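Local coordinates for NADB-Rossmann Superfamily protein (Streptococcus agalactiae, PDB 3LEC) that probably methylates N1 of adenine 22 in tRNA and binds a zinc ion, at residues 142-147 / 160-165. Numbering follows the deposited sequence.
Sequences EIVAED and VVKHGH. With ZN (zinc ion), chain B.
Val160 O is approached by two successive residues of the facing strand: Val144 N donates to Val160 O at 2.8 Å, and Ile143 CA makes a weaker CA-H...O contact with Val160 O at 3.3 Å. In return Val160 N donates to Ala145 O at 2.8 Å, which makes Val144 and Ala145 face a single residue: a classic beta bulge. It interrupts the antiparallel hairpin of strands 141-150 and 155-163 that forms one edge of the mixed Rossmann-type methyltransferase sheet, with 141-150 outermost and 155-163 lying against strand 120-125. On the Glu142 side of the bulge Ile143 and Val161 form a non-hydrogen-bonded pair, and Glu142 and Lys162 the next hydrogen-bonded one.

The side chain of Val144 lies across that of Val160 at about a right angle. Val144 CG2 sits between the backbone N and the carbonyl carbon (chi1 -64°), which brings this methyl to 3.8 Å from Val160 CG1. The other methyl, Val160 CG2, meets Ala145 CB at 4.0 Å, and Tyr18 packs against this valine-alanine pair. Ile143 and Val161 point to the other face, toward helix 129-138, where Ile143 meets Arg133 and Val161 meets Leu136.

After Lys162 the chain stays beside the first strand: Gly164 bonds the backbone of Asp140, and its CA lies 3.8 Å from Glu142 CB. A water donates to both Glu142 OE2 and His163 O, linking carboxylate to backbone. His165 leaves the contact with CG anti to the backbone N (chi1 -177°); the zinc ion, also held by Asp140 and a water, is bound by His165 ND1 at 2.1 Å.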
loop_
_atom_site.group_PDB
_atom_site.type_symbol
_atom_site.label_atom_id
_atom_site.label_comp_id
_atom_site.label_asym_id
_atom_site.label_seq_id
_atom_site.Cartn_x
_atom_site.Cartn_y
_atom_site.Cartn_z
ATOM N N GLU A 142 -10.188 -8.350 3.514
ATOM C CA GLU A 142 -11.213 -7.331 3.421
ATOM C C GLU A 142 -10.610 -5.940 3.634
ATOM O O GLU A 142 -9.857 -5.706 4.577
ATOM C CB GLU A 142 -12.343 -7.615 4.428
ATOM C CG GLU A 142 -13.401 -6.516 4.506
ATOM C CD GLU A 142 -14.597 -6.898 5.366
ATOM O OE1 GLU A 142 -15.735 -6.742 4.877
ATOM O OE2 GLU A 142 -14.408 -7.340 6.523
ATOM N N ILE A 143 -10.934 -5.024 2.732
ATOM C CA ILE A 143 -10.559 -3.624 2.880
ATOM C C ILE A 143 -11.535 -2.990 3.864
ATOM O O ILE A 143 -12.761 -3.096 3.675
ATOM C CB ILE A 143 -10.650 -2.887 1.523
ATOM C CG1 ILE A 143 -9.661 -3.510 0.525
ATOM C CG2 ILE A 143 -10.390 -1.388 1.729
ATOM C CD1 ILE A 143 -9.977 -3.181 -0.929
ATOM N N VAL A 144 -11.010 -2.348 4.909
ATOM C CA VAL A 144 -11.853 -1.717 5.952
ATOM C C VAL A 144 -11.762 -0.204 6.001
ATOM O O VAL A 144 -12.574 0.446 6.658
ATOM C CB VAL A 144 -11.558 -2.290 7.360
ATOM C CG1 VAL A 144 -11.923 -3.729 7.411
ATOM C CG2 VAL A 144 -10.070 -2.067 7.758
ATOM N N ALA A 145 -10.757 0.345 5.313
ATOM C CA ALA A 145 -10.637 1.768 5.064
ATOM C C ALA A 145 -9.723 2.014 3.855
ATOM O O ALA A 145 -8.827 1.188 3.547
ATOM C CB ALA A 145 -10.101 2.512 6.308
ATOM N N GLU A 146 -9.967 3.130 3.162
ATOM C CA GLU A 146 -9.072 3.607 2.096
ATOM C C GLU A 146 -8.852 5.113 2.183
ATOM O O GLU A 146 -9.717 5.852 2.656
ATOM C CB GLU A 146 -9.592 3.244 0.697
ATOM C CG GLU A 146 -9.831 1.774 0.454
ATOM C CD GLU A 146 -10.418 1.507 -0.911
ATOM O OE1 GLU A 146 -11.483 2.098 -1.217
ATOM O OE2 GLU A 146 -9.833 0.688 -1.663
ATOM N N ASP A 147 -7.697 5.585 1.709
ATOM C CA ASP A 147 -7.458 7.001 1.623
ATOM C C ASP A 147 -6.796 7.286 0.280
ATOM O O ASP A 147 -6.138 6.427 -0.254
ATOM C CB ASP A 147 -6.538 7.475 2.747
ATOM C CG ASP A 147 -6.434 8.990 2.820
ATOM O OD1 ASP A 147 -7.461 9.688 2.680
ATOM O OD2 ASP A 147 -5.317 9.491 3.030
ATOM N N VAL A 160 -6.397 -0.178 3.775
ATOM C CA VAL A 160 -6.264 -0.770 5.121
ATOM C C VAL A 160 -7.040 -2.065 5.091
ATOM O O VAL A 160 -8.196 -2.081 4.643
ATOM C CB VAL A 160 -6.835 0.148 6.209
ATOM C CG1 VAL A 160 -6.595 -0.467 7.601
ATOM C CG2 VAL A 160 -6.196 1.526 6.121
ATOM N N VAL A 161 -6.401 -3.152 5.532
ATOM C CA VAL A 161 -6.900 -4.490 5.256
ATOM C C VAL A 161 -6.886 -5.330 6.528
ATOM O O VAL A 161 -5.976 -5.233 7.347
ATOM C CB VAL A 161 -6.009 -5.212 4.173
ATOM C CG1 VAL A 161 -6.461 -6.631 3.944
ATOM C CG2 VAL A 161 -6.024 -4.458 2.841
ATOM N N LYS A 162 -7.918 -6.140 6.699
ATOM C CA LYS A 162 -7.899 -7.161 7.738
ATOM C C LYS A 162 -8.384 -8.482 7.127
ATOM O O LYS A 162 -8.881 -8.502 6.010
ATOM C CB LYS A 162 -8.802 -6.721 8.917
ATOM C CG LYS A 162 -8.232 -5.483 9.684
ATOM C CD LYS A 162 -9.096 -4.981 10.860
ATOM C CE LYS A 162 -8.963 -5.855 12.117
ATOM N NZ LYS A 162 -7.656 -5.700 12.817
ATOM N N HIS A 163 -8.249 -9.590 7.847
ATOM C CA HIS A 163 -8.853 -10.837 7.367
ATOM C C HIS A 163 -10.356 -10.610 7.287
ATOM O O HIS A 163 -10.929 -9.900 8.128
ATOM C CB HIS A 163 -8.513 -12.002 8.302
ATOM C CG HIS A 163 -7.066 -12.393 8.273
ATOM N ND1 HIS A 163 -6.568 -13.348 7.413
ATOM C CD2 HIS A 163 -6.011 -11.964 9.007
ATOM C CE1 HIS A 163 -5.269 -13.487 7.614
ATOM N NE2 HIS A 163 -4.909 -12.661 8.579
ATOM N N GLY A 164 -10.975 -11.177 6.252
ATOM C CA GLY A 164 -12.416 -11.076 6.050
ATOM C C GLY A 164 -12.802 -11.483 4.645
ATOM O O GLY A 164 -12.001 -11.375 3.719
ATOM N N HIS A 165 -14.036 -11.955 4.487
ATOM C CA HIS A 165 -14.531 -12.357 3.195
ATOM C C HIS A 165 -15.243 -11.194 2.507
ATOM O O HIS A 165 -16.254 -10.703 2.999
ATOM C CB HIS A 165 -15.504 -13.527 3.363
ATOM C CG HIS A 165 -16.013 -14.071 2.067
ATOM N ND1 HIS A 165 -15.592 -15.279 1.550
ATOM C CD2 HIS A 165 -16.897 -13.563 1.169
ATOM C CE1 HIS A 165 -16.204 -15.497 0.400
ATOM N NE2 HIS A 165 -17.000 -14.469 0.144
HETATM ZN ZN ZN B . -14.136 -16.671 2.209
HETATM O O HOH W 1 -12.309 -7.428 7.971
HETATM O O HOH W 2 -14.055 -18.170 0.667
#